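Gluconate kinase (Lactobacillus acidophilus, PDB 3LL3) is an FGGY-family carbohydrate kinase that binds ATP and D-xylulose and probably phosphorylates a carbohydrate substrate such as gluconate or xylulose. Local coordinates at residues 105-110 with 137-142; 119-124 with 278-283; 127-132 with 342-347. All blocks are in the same frame, centred on the assembly; numbering follows the deposited sequence. Where two conformers were deposited one is given.

Interaction 1 of 3, residues 105-110 with 137-142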
loop_
_atom_site.group_PDB
_atom_site.type_symbol
_atom_site.label_atom_id
_atom_site.label_comp_id
_atom_site.label_asym_id
_atom_site.label_seq_id
_atom_site.Cartn_x
_atom_site.Cartn_y
_atom_site.Cartn_z
ATOM N N LYS A 105 -4.112 10.504 -26.504
ATOM C CA LYS A 105 -4.621 9.614 -25.471
ATOM C C LYS A 105 -6.132 9.355 -25.572
ATOM O O LYS A 105 -6.570 8.225 -25.367
ATOM C CB LYS A 105 -4.154 10.063 -24.073
ATOM C CG LYS A 105 -5.234 10.260 -23.032
ATOM C CD LYS A 105 -5.713 11.711 -23.072
ATOM C CE LYS A 105 -4.612 12.655 -22.601
ATOM N NZ LYS A 105 -4.514 13.903 -23.428
ATOM N N SER A 106 -6.912 10.374 -25.938
ATOM C CA SER A 106 -8.355 10.195 -26.108
ATOM C C SER A 106 -8.628 9.382 -27.367
ATOM O O SER A 106 -9.533 8.542 -27.401
ATOM C CB SER A 106 -9.075 11.546 -26.186
ATOM O OG SER A 106 -8.776 12.346 -25.055
ATOM N N ILE A 107 -7.828 9.628 -28.396
ATOM C CA ILE A 107 -7.965 8.909 -29.654
ATOM C C ILE A 107 -7.838 7.424 -29.393
ATOM O O ILE A 107 -8.581 6.616 -29.947
ATOM C CB ILE A 107 -6.876 9.312 -30.678
ATOM C CG1 ILE A 107 -7.030 10.776 -31.126
ATOM C CG2 ILE A 107 -6.879 8.351 -31.861
ATOM C CD1 ILE A 107 -8.332 11.080 -31.831
ATOM N N VAL A 108 -6.880 7.067 -28.538
ATOM C CA VAL A 108 -6.606 5.664 -28.249
ATOM C C VAL A 108 -7.757 5.050 -27.482
ATOM O O VAL A 108 -8.226 3.956 -27.803
ATOM C CB VAL A 108 -5.300 5.499 -27.449
ATOM C CG1 VAL A 108 -5.172 4.075 -26.930
ATOM C CG2 VAL A 108 -4.096 5.897 -28.315
ATOM N N GLN A 109 -8.216 5.761 -26.460
ATOM C CA GLN A 109 -9.332 5.267 -25.667
ATOM C C GLN A 109 -10.560 4.994 -26.552
ATOM O O GLN A 109 -11.158 3.927 -26.453
ATOM C CB GLN A 109 -9.654 6.226 -24.515
ATOM C CG GLN A 109 -10.745 5.722 -23.585
ATOM C CD GLN A 109 -10.414 4.378 -22.969
ATOM O OE1 GLN A 109 -11.186 3.418 -23.093
ATOM N NE2 GLN A 109 -9.254 4.292 -22.308
ATOM N N ASP A 110 -10.919 5.934 -27.428
ATOM C CA ASP A 110 -12.048 5.717 -28.343
ATOM C C ASP A 110 -11.791 4.528 -29.277
ATOM O O ASP A 110 -12.657 3.676 -29.466
ATOM C CB ASP A 110 -12.347 6.968 -29.183
ATOM C CG ASP A 110 -12.710 8.175 -28.332
ATOM O OD1 ASP A 110 -13.169 7.992 -27.184
ATOM O OD2 ASP A 110 -12.544 9.316 -28.818
ATOM N N LEU A 137 -1.157 10.610 -35.770
ATOM C CA LEU A 137 -1.595 11.067 -37.089
ATOM C C LEU A 137 -3.114 11.226 -37.128
ATOM O O LEU A 137 -3.625 12.202 -37.668
ATOM C CB LEU A 137 -1.156 10.089 -38.180
ATOM C CG LEU A 137 0.329 10.070 -38.513
ATOM C CD1 LEU A 137 0.669 8.843 -39.357
ATOM C CD2 LEU A 137 0.714 11.367 -39.235
ATOM N N LEU A 138 -3.818 10.258 -36.542
ATOM C CA LEU A 138 -5.257 10.326 -36.398
ATOM C C LEU A 138 -5.672 11.558 -35.593
ATOM O O LEU A 138 -6.635 12.250 -35.956
ATOM C CB LEU A 138 -5.772 9.061 -35.724
ATOM C CG LEU A 138 -5.746 7.803 -36.584
ATOM C CD1 LEU A 138 -6.160 6.610 -35.759
ATOM C CD2 LEU A 138 -6.681 7.975 -37.776
ATOM N N TRP A 139 -4.951 11.831 -34.505
ATOM C CA TRP A 139 -5.220 13.021 -33.702
ATOM C C TRP A 139 -4.961 14.293 -34.508
ATOM O O TRP A 139 -5.774 15.219 -34.503
ATOM C CB TRP A 139 -4.359 13.044 -32.443
ATOM C CG TRP A 139 -4.700 14.196 -31.531
ATOM C CD1 TRP A 139 -5.733 14.257 -30.632
ATOM C CD2 TRP A 139 -4.005 15.444 -31.424
ATOM N NE1 TRP A 139 -5.720 15.469 -29.977
ATOM C CE2 TRP A 139 -4.667 16.212 -30.441
ATOM C CE3 TRP A 139 -2.879 15.980 -32.050
ATOM C CZ2 TRP A 139 -4.246 17.492 -30.084
ATOM C CZ3 TRP A 139 -2.464 17.257 -31.697
ATOM C CH2 TRP A 139 -3.146 17.997 -30.722
ATOM N N LEU A 140 -3.823 14.343 -35.192
ATOM C CA LEU A 140 -3.484 15.512 -36.008
ATOM C C LEU A 140 -4.530 15.774 -37.095
ATOM O O LEU A 140 -4.930 16.917 -37.330
ATOM C CB LEU A 140 -2.108 15.345 -36.646
ATOM C CG LEU A 140 -0.906 15.455 -35.697
ATOM C CD1 LEU A 140 0.352 14.909 -36.339
ATOM C CD2 LEU A 140 -0.701 16.898 -35.272
ATOM N N LYS A 141 -4.971 14.705 -37.748
ATOM C CA LYS A 141 -5.972 14.790 -38.816
ATOM C C LYS A 141 -7.319 15.338 -38.327
ATOM O O LYS A 141 -8.062 15.952 -39.092
ATOM C CB LYS A 141 -6.148 13.400 -39.440
ATOM C CG LYS A 141 -7.362 13.206 -40.364
ATOM C CD LYS A 141 -7.214 11.882 -41.123
ATOM C CE LYS A 141 -8.521 11.113 -41.172
ATOM N NZ LYS A 141 -9.228 11.172 -39.869
ATOM N N ASN A 142 -7.635 15.107 -37.054
ATOM C CA ASN A 142 -8.897 15.560 -36.483
ATOM C C ASN A 142 -8.784 16.935 -35.825
ATOM O O ASN A 142 -9.707 17.745 -35.917
ATOM C CB ASN A 142 -9.430 14.534 -35.474
ATOM C CG ASN A 142 -10.773 14.940 -34.869
ATOM O OD1 ASN A 142 -10.864 15.263 -33.675
ATOM N ND2 ASN A 142 -11.827 14.920 -35.691
#
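I107 of helix 105-114 reaches across to L138 and W139 of helix 133-143, and the contact is wholly apolar. No hydrogen bond joins the two segments. The nearest pair of CA atoms is that of I107 and W139, 6.4 Å apart.

The tighter of the two side-chain contacts is with W139. I107 CG1 lies 3.7 Å from W139 CB and equally near W139 CD1, so it meets the indole at its edge, near the ring plane, and not over a face. The two side chains cross at about a right angle. The W139 ring swings out on the side of its own carbonyl carbon, with CG anti to the backbone N (chi1 -175°), and this sets the CD1 edge beside I107 CG1.

The other branch serves L138. I107 CG2 touches L138 CB at 4.1 Å, so the forked side chain of I107 straddles two consecutive residues of the facing helix. An alanine here would remove both branches and would probably leave the CD1 edge of W139 and CB of L138 without their apolar partner.

The contact lies near the surface, away from the ligand sites. On the neighbouring sides, I107 and V108 also touch Y135 of helix 133-143, V108 packs on the loop at P130, and L137 and L140 rest on W154 of strand 153-155.

Interaction 2 of 3, residues 119-124 with 278-283. With XUL (D-xylulose), chain E.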
loop_
_atom_site.group_PDB
_atom_site.type_symbol
_atom_site.label_atom_id
_atom_site.label_comp_id
_atom_site.label_asym_id
_atom_site.label_seq_id
_atom_site.Cartn_x
_atom_site.Cartn_y
_atom_site.Cartn_z
ATOM N N GLN A 119 -7.566 -3.909 -33.503
ATOM C CA GLN A 119 -7.331 -4.281 -34.890
ATOM C C GLN A 119 -5.956 -3.815 -35.336
ATOM O O GLN A 119 -5.234 -4.535 -36.021
ATOM C CB GLN A 119 -8.398 -3.678 -35.819
ATOM C CG GLN A 119 -8.215 -4.122 -37.276
ATOM C CD GLN A 119 -9.150 -3.413 -38.270
ATOM O OE1 GLN A 119 -9.438 -2.220 -38.141
ATOM N NE2 GLN A 119 -9.600 -4.151 -39.282
ATOM N N ILE A 120 -5.597 -2.600 -34.949
ATOM C CA ILE A 120 -4.256 -2.094 -35.228
ATOM C C ILE A 120 -3.193 -3.031 -34.622
ATOM O O ILE A 120 -2.188 -3.372 -35.274
ATOM C CB ILE A 120 -4.099 -0.637 -34.731
ATOM C CG1 ILE A 120 -4.834 0.320 -35.669
ATOM C CG2 ILE A 120 -2.624 -0.231 -34.641
ATOM C CD1 ILE A 120 -5.028 1.695 -35.094
ATOM N N TYR A 121 -3.432 -3.467 -33.387
ATOM C CA TYR A 121 -2.542 -4.431 -32.738
ATOM C C TYR A 121 -2.425 -5.753 -33.510
ATOM O O TYR A 121 -1.337 -6.245 -33.748
ATOM C CB TYR A 121 -2.968 -4.705 -31.292
ATOM C CG TYR A 121 -2.027 -5.673 -30.633
ATOM C CD1 TYR A 121 -0.748 -5.274 -30.260
ATOM C CD2 TYR A 121 -2.396 -6.995 -30.412
ATOM C CE1 TYR A 121 0.144 -6.173 -29.679
ATOM C CE2 TYR A 121 -1.528 -7.895 -29.824
ATOM C CZ TYR A 121 -0.259 -7.480 -29.463
ATOM O OH TYR A 121 0.603 -8.376 -28.885
ATOM N N ARG A 122 -3.570 -6.333 -33.850
ATOM C CA ARG A 122 -3.579 -7.555 -34.643
ATOM C C ARG A 122 -2.841 -7.363 -35.969
ATOM O O ARG A 122 -2.162 -8.280 -36.409
ATOM C CB ARG A 122 -5.011 -8.044 -34.886
ATOM C CG ARG A 122 -5.484 -9.171 -33.985
ATOM C CD ARG A 122 -6.942 -9.536 -34.278
ATOM N NE ARG A 122 -7.834 -8.896 -33.318
ATOM C CZ ARG A 122 -8.714 -7.951 -33.615
ATOM N NH1 ARG A 122 -9.464 -7.433 -32.658
ATOM N NH2 ARG A 122 -8.860 -7.533 -34.862
ATOM N N LYS A 123 -2.933 -6.182 -36.585
ATOM C CA LYS A 123 -2.272 -5.926 -37.873
ATOM C C LYS A 123 -0.781 -5.634 -37.781
ATOM O O LYS A 123 -0.016 -6.020 -38.670
ATOM C CB LYS A 123 -2.917 -4.745 -38.605
ATOM C CG LYS A 123 -4.181 -5.073 -39.384
ATOM C CD LYS A 123 -4.893 -3.785 -39.780
ATOM C CE LYS A 123 -6.173 -4.078 -40.536
ATOM N NZ LYS A 123 -5.870 -4.699 -41.854
ATOM N N THR A 124 -0.375 -4.917 -36.738
ATOM C CA THR A 124 0.953 -4.293 -36.754
ATOM C C THR A 124 1.823 -4.603 -35.538
ATOM O O THR A 124 2.987 -4.233 -35.512
ATOM C CB THR A 124 0.856 -2.756 -36.884
ATOM O OG1 THR A 124 0.376 -2.197 -35.650
ATOM C CG2 THR A 124 -0.077 -2.346 -38.047
ATOM N N ALA A 278 -2.853 -8.340 -26.048
ATOM C CA ALA A 278 -2.032 -7.211 -26.469
ATOM C C ALA A 278 -1.151 -6.672 -25.339
ATOM O O ALA A 278 -1.009 -5.466 -25.171
ATOM C CB ALA A 278 -2.902 -6.093 -27.051
ATOM N N SER A 279 -0.540 -7.561 -24.568
ATOM C CA SER A 279 0.249 -7.091 -23.440
ATOM C C SER A 279 1.714 -6.833 -23.785
ATOM O O SER A 279 2.443 -6.287 -22.963
ATOM C CB SER A 279 0.123 -8.045 -22.255
ATOM O OG SER A 279 0.736 -9.282 -22.562
ATOM N N TYR A 280 2.142 -7.221 -24.991
ATOM C CA TYR A 280 3.512 -6.955 -25.432
ATOM C C TYR A 280 3.521 -6.577 -26.908
ATOM O O TYR A 280 2.625 -6.977 -27.656
ATOM C CB TYR A 280 4.452 -8.160 -25.173
ATOM C CG TYR A 280 4.040 -9.437 -25.870
ATOM C CD1 TYR A 280 4.282 -9.624 -27.229
ATOM C CD2 TYR A 280 3.420 -10.465 -25.168
ATOM C CE1 TYR A 280 3.899 -10.799 -27.875
ATOM C CE2 TYR A 280 3.034 -11.640 -25.796
ATOM C CZ TYR A 280 3.269 -11.802 -27.149
ATOM O OH TYR A 280 2.884 -12.962 -27.776
ATOM N N PHE A 281 4.521 -5.809 -27.333
ATOM C CA PHE A 281 4.567 -5.408 -28.721
ATOM C C PHE A 281 5.218 -6.504 -29.547
ATOM O O PHE A 281 5.929 -7.362 -29.011
ATOM C CB PHE A 281 5.303 -4.068 -28.901
ATOM C CG PHE A 281 6.782 -4.087 -28.480
ATOM C CD1 PHE A 281 7.715 -4.857 -29.167
ATOM C CD2 PHE A 281 7.227 -3.303 -27.431
ATOM C CE1 PHE A 281 9.060 -4.849 -28.816
ATOM C CE2 PHE A 281 8.579 -3.293 -27.055
ATOM C CZ PHE A 281 9.494 -4.066 -27.755
ATOM N N CYS A 282 4.970 -6.473 -30.848
ATOM C CA CYS A 282 5.708 -7.308 -31.793
ATOM C C CYS A 282 6.166 -6.426 -32.955
ATOM O O CYS A 282 5.341 -5.978 -33.762
ATOM C CB CYS A 282 4.859 -8.486 -32.275
ATOM S SG CYS A 282 5.582 -9.479 -33.624
ATOM N N TYR A 283 7.470 -6.144 -33.000
ATOM C CA TYR A 283 8.067 -5.235 -33.987
ATOM C C TYR A 283 8.992 -6.029 -34.906
ATOM O O TYR A 283 10.079 -6.468 -34.479
ATOM C CB TYR A 283 8.912 -4.127 -33.328
ATOM C CG TYR A 283 8.186 -3.218 -32.349
ATOM C CD1 TYR A 283 6.815 -2.985 -32.460
ATOM C CD2 TYR A 283 8.884 -2.559 -31.336
ATOM C CE1 TYR A 283 6.159 -2.138 -31.580
ATOM C CE2 TYR A 283 8.233 -1.720 -30.439
ATOM C CZ TYR A 283 6.868 -1.514 -30.572
ATOM O OH TYR A 283 6.206 -0.676 -29.705
HETATM C C1 XUL E . 10.629 0.525 -27.370
HETATM C C2 XUL E . 9.431 1.416 -27.001
HETATM C C3 XUL E . 9.662 2.816 -26.366
HETATM C C4 XUL E . 11.101 3.361 -26.453
HETATM C C5 XUL E . 11.518 3.792 -27.872
HETATM O O1 XUL E . 10.630 -0.633 -26.569
HETATM O O2 XUL E . 8.310 0.995 -27.164
HETATM O O3 XUL E . 9.341 2.764 -24.998
HETATM O O4 XUL E . 11.179 4.479 -25.598
HETATM O O5 XUL E . 12.560 4.738 -27.833
#
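Y121 of helix 116-124 lays one ring face over A278 and sends its hydroxyl on to the backbone of Y280. A278 CB sits over the middle of the ring, 3.5 Å from the centroid of the Y121 ring and 12° off its normal. This is a close CH-pi contact. A278 CA adds to it, 3.5 Å from Y121 CE2.

The ring extends from the helix with CG anti to the backbone N (chi1 -179°), which carries its far end to the 278-283 segment. There Y121 OH donates a hydrogen bond of 2.7 Å to Y280 O. The C=O...donor angle of 166° places the hydroxyl nearly along the C=O axis, and the carbonyl lies at the edge of the Y121 ring. The buried hydroxyl has a second backbone partner, D275 N, to which it is also hydrogen-bonded. The same oxygen lies over one face of the Y280 ring, offset toward its rim.

T124 ends the helical segment. T124 OG1 donates to I120 O at 2.8 Å, from above the carbonyl plane, and I120 O also accepts from T124 N.

The bonds from CA to CB of F281 and Y283 lead away from helix 116-124, and both residues belong to the D-xylulose pocket. F281 CD1 lies over the centre of the Y283 ring. F281 CE2 is 3.4 Å from XUL O1.

The contact joins helix 116-124 to the loop leading into strand 281-284 and to the start of that strand, where C282 shares a backbone hydrogen bond with G125. The strand is at the edge of its sheet and pairs with strand 289-296. Helix 191-197 packs against helix 116-124, and helix 365-388 touches S279 and Y280.

Interaction 3 of 3, residues 127-132 with 342-347. With DXP (1-deoxy-D-xylulose-5-phosphate), chain D; XUL (D-xylulose), chain E.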
loop_
_atom_site.group_PDB
_atom_site.type_symbol
_atom_site.label_atom_id
_atom_site.label_comp_id
_atom_site.label_asym_id
_atom_site.label_seq_id
_atom_site.Cartn_x
_atom_site.Cartn_y
_atom_site.Cartn_z
ATOM N N PRO A 127 1.033 -2.075 -29.494
ATOM C CA PRO A 127 0.140 -2.010 -28.333
ATOM C C PRO A 127 -0.802 -0.814 -28.373
ATOM O O PRO A 127 -0.548 0.172 -29.079
ATOM C CB PRO A 127 1.114 -1.878 -27.160
ATOM C CG PRO A 127 2.316 -2.609 -27.605
ATOM C CD PRO A 127 2.428 -2.351 -29.097
HETATM N N MSE A 128 -1.885 -0.886 -27.606
HETATM C CA MSE A 128 -2.885 0.173 -27.689
HETATM C C MSE A 128 -2.464 1.369 -26.841
HETATM O O MSE A 128 -2.952 1.564 -25.721
HETATM C CB MSE A 128 -4.259 -0.361 -27.300
HETATM C CG MSE A 128 -4.543 -1.713 -27.924
HETATM SE SE MSE A 128 -6.301 -2.392 -27.429
HETATM C CE MSE A 128 -5.799 -4.221 -26.923
ATOM N N HIS A 129 -1.549 2.167 -27.383
ATOM C CA HIS A 129 -0.943 3.246 -26.622
ATOM C C HIS A 129 -0.684 4.448 -27.509
ATOM O O HIS A 129 -0.291 4.279 -28.658
ATOM C CB HIS A 129 0.387 2.769 -26.015
ATOM C CG HIS A 129 0.898 3.663 -24.928
ATOM N ND1 HIS A 129 1.637 4.799 -25.182
ATOM C CD2 HIS A 129 0.748 3.603 -23.580
ATOM C CE1 HIS A 129 1.941 5.387 -24.039
ATOM N NE2 HIS A 129 1.407 4.685 -23.051
ATOM N N PRO A 130 -0.874 5.661 -26.966
ATOM C CA PRO A 130 -0.746 6.935 -27.690
ATOM C C PRO A 130 0.660 7.258 -28.207
ATOM O O PRO A 130 0.833 8.219 -28.972
ATOM C CB PRO A 130 -1.188 7.976 -26.647
ATOM C CG PRO A 130 -1.010 7.282 -25.322
ATOM C CD PRO A 130 -1.414 5.870 -25.610
HETATM N N MSE A 131 1.646 6.457 -27.822
HETATM C CA MSE A 131 3.020 6.668 -28.263
HETATM C C MSE A 131 3.200 6.475 -29.782
HETATM O O MSE A 131 4.102 7.068 -30.386
HETATM C CB MSE A 131 3.956 5.714 -27.519
HETATM C CG MSE A 131 3.748 4.242 -27.870
HETATM SE SE MSE A 131 4.743 3.008 -26.643
HETATM C CE MSE A 131 4.189 1.274 -27.337
ATOM N N ALA A 132 2.350 5.644 -30.379
ATOM C CA ALA A 132 2.443 5.298 -31.800
ATOM C C ALA A 132 2.068 6.441 -32.741
ATOM O O ALA A 132 1.043 7.114 -32.546
ATOM C CB ALA A 132 1.575 4.078 -32.114
ATOM N N GLY A 342 1.933 5.520 -13.587
ATOM C CA GLY A 342 1.123 4.726 -14.494
ATOM C C GLY A 342 2.039 3.641 -15.039
ATOM O O GLY A 342 3.219 3.578 -14.654
ATOM N N GLU A 343 1.541 2.779 -15.917
ATOM C CA GLU A 343 2.405 1.714 -16.434
ATOM C C GLU A 343 2.054 1.280 -17.850
ATOM O O GLU A 343 0.870 1.231 -18.220
ATOM C CB GLU A 343 2.376 0.501 -15.485
ATOM C CG GLU A 343 3.376 -0.597 -15.829
ATOM C CD GLU A 343 4.780 -0.054 -16.022
ATOM O OE1 GLU A 343 5.067 0.550 -17.092
ATOM O OE2 GLU A 343 5.601 -0.236 -15.102
ATOM N N ARG A 344 3.080 0.977 -18.644
ATOM C CA ARG A 344 2.873 0.329 -19.925
ATOM C C ARG A 344 2.874 -1.184 -19.673
ATOM O O ARG A 344 2.016 -1.661 -18.946
ATOM C CB ARG A 344 3.881 0.833 -20.977
ATOM C CG ARG A 344 3.504 2.246 -21.456
ATOM C CD ARG A 344 4.539 2.904 -22.374
ATOM N NE ARG A 344 5.769 3.194 -21.651
ATOM C CZ ARG A 344 6.969 3.281 -22.219
ATOM N NH1 ARG A 344 7.101 3.104 -23.525
ATOM N NH2 ARG A 344 8.043 3.532 -21.473
ATOM N N ALA A 345 3.799 -1.951 -20.237
ATOM C CA ALA A 345 3.818 -3.375 -19.903
ATOM C C ALA A 345 4.142 -3.509 -18.423
ATOM O O ALA A 345 4.943 -2.731 -17.916
ATOM C CB ALA A 345 4.853 -4.128 -20.727
ATOM N N PRO A 346 3.525 -4.491 -17.729
ATOM C CA PRO A 346 2.567 -5.465 -18.273
ATOM C C PRO A 346 1.077 -5.083 -18.189
ATOM O O PRO A 346 0.267 -5.739 -18.844
ATOM C CB PRO A 346 2.829 -6.692 -17.403
ATOM C CG PRO A 346 3.050 -6.087 -16.048
ATOM C CD PRO A 346 3.782 -4.756 -16.299
ATOM N N ILE A 347 0.709 -4.050 -17.433
ATOM C CA ILE A 347 -0.719 -3.778 -17.212
ATOM C C ILE A 347 -1.369 -2.763 -18.173
ATOM O O ILE A 347 -2.587 -2.704 -18.274
ATOM C CB ILE A 347 -1.003 -3.350 -15.760
ATOM C CG1 ILE A 347 -0.238 -2.082 -15.410
ATOM C CG2 ILE A 347 -0.628 -4.462 -14.783
ATOM C CD1 ILE A 347 -0.725 -1.436 -14.109
HETATM C C1 DXP D . -1.093 11.078 -16.881
HETATM C C2 DXP D . 0.273 10.864 -16.165
HETATM C C3 DXP D . 1.480 10.498 -17.066
HETATM C C4 DXP D . 1.098 9.240 -17.871
HETATM C C5 DXP D . 2.113 8.299 -18.566
HETATM O O2 DXP D . 0.294 10.625 -15.004
HETATM O O3 DXP D . 2.657 10.510 -16.358
HETATM O O4 DXP D . 0.125 8.554 -17.149
HETATM O O5 DXP D . 1.952 6.918 -18.376
HETATM P P DXP D . 2.037 5.719 -19.522
HETATM O O2P DXP D . 0.647 5.621 -20.293
HETATM O O1P DXP D . 3.370 5.900 -20.394
HETATM O O3P DXP D . 2.067 4.450 -18.903
HETATM C C1 XUL E . 10.629 0.525 -27.370
HETATM C C2 XUL E . 9.431 1.416 -27.001
HETATM C C3 XUL E . 9.662 2.816 -26.366
HETATM C C4 XUL E . 11.101 3.361 -26.453
HETATM C C5 XUL E . 11.518 3.792 -27.872
HETATM O O1 XUL E . 10.630 -0.633 -26.569
HETATM O O2 XUL E . 8.310 0.995 -27.164
HETATM O O3 XUL E . 9.341 2.764 -24.998
HETATM O O4 XUL E . 11.179 4.479 -25.598
HETATM O O5 XUL E . 12.560 4.738 -27.833
#
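H129 and R344 face each other from two irregular loops, their CA atoms 8.2 Å apart. Segment 127-132 makes an inverse gamma turn centred on M128, then a type I beta turn from H129 to A132, and A132 is the N-cap of the helix that follows. Segment 342-347 is also without regular structure. It carries a positive phi at G342 and a cis peptide bond before P346.

The two side chains cross at about a right angle. R344 CD lies over one face of the H129 imidazole, 4.0 Å from the centroid of the H129 ring, as a CH-pi contact. P130 CD covers the opposite face. Further along, the guanidinium plane is turned 49° from the ring.

Both nitrogens of H129 are engaged. H129 ND1 accepts from M131 N at 3.1 Å, with the donor tilted somewhat from the ring plane. H129 NE2 donates to DXP O2P at 3.0 Å. The backbone bond thus holds the ring so that NE2 faces the phosphate.

R344 bends at chi3 (-67°), which turns its end toward the sugar. R344 NH1 then donates to XUL O3 at 2.7 Å with an N-H...acceptor angle of 158°. R344 NE is bonded to N297 OD1. The selenium of M131, a selenomethionine, lies 3.9 Å from R344 NH1, at the edge of the guanidinium. R344 N is bonded to E343 OE1 at 2.6 Å, through the anti lone pair of the carboxylate.

The arrangement is that of a ligand site in the cleft between the two domains of an FGGY kinase, which belongs to the actin-like ATPase superfamily. R344 lies between the two ligands, with NH1 on XUL O3 and its CG and CD beside the phosphate oxygens, while H129 NE2 holds DXP O2P.

Overall arrangement
Along the chain the first segments come in the order 105-110, 119-124, 127-132, then 137-142 closes interaction 1 within the N-terminal domain. The partners 278-283 and 342-347 follow in the C-terminal domain. The three contacts thus alternate in sequence. Interactions 2 and 3 join the domains, have centres about 11 Å apart, and both touch D-xylulose. F281 and A278 pack on P127 and M128. Interaction 1 has its centre about 15 Å from that of interaction 3 and touches it through V108, on the loop at H129 and P130. The loop between helices 116-124 and 133-143 carries 127-132 to the ligand site, while interaction 1 pairs helices 105-114 and 133-143 at the surface.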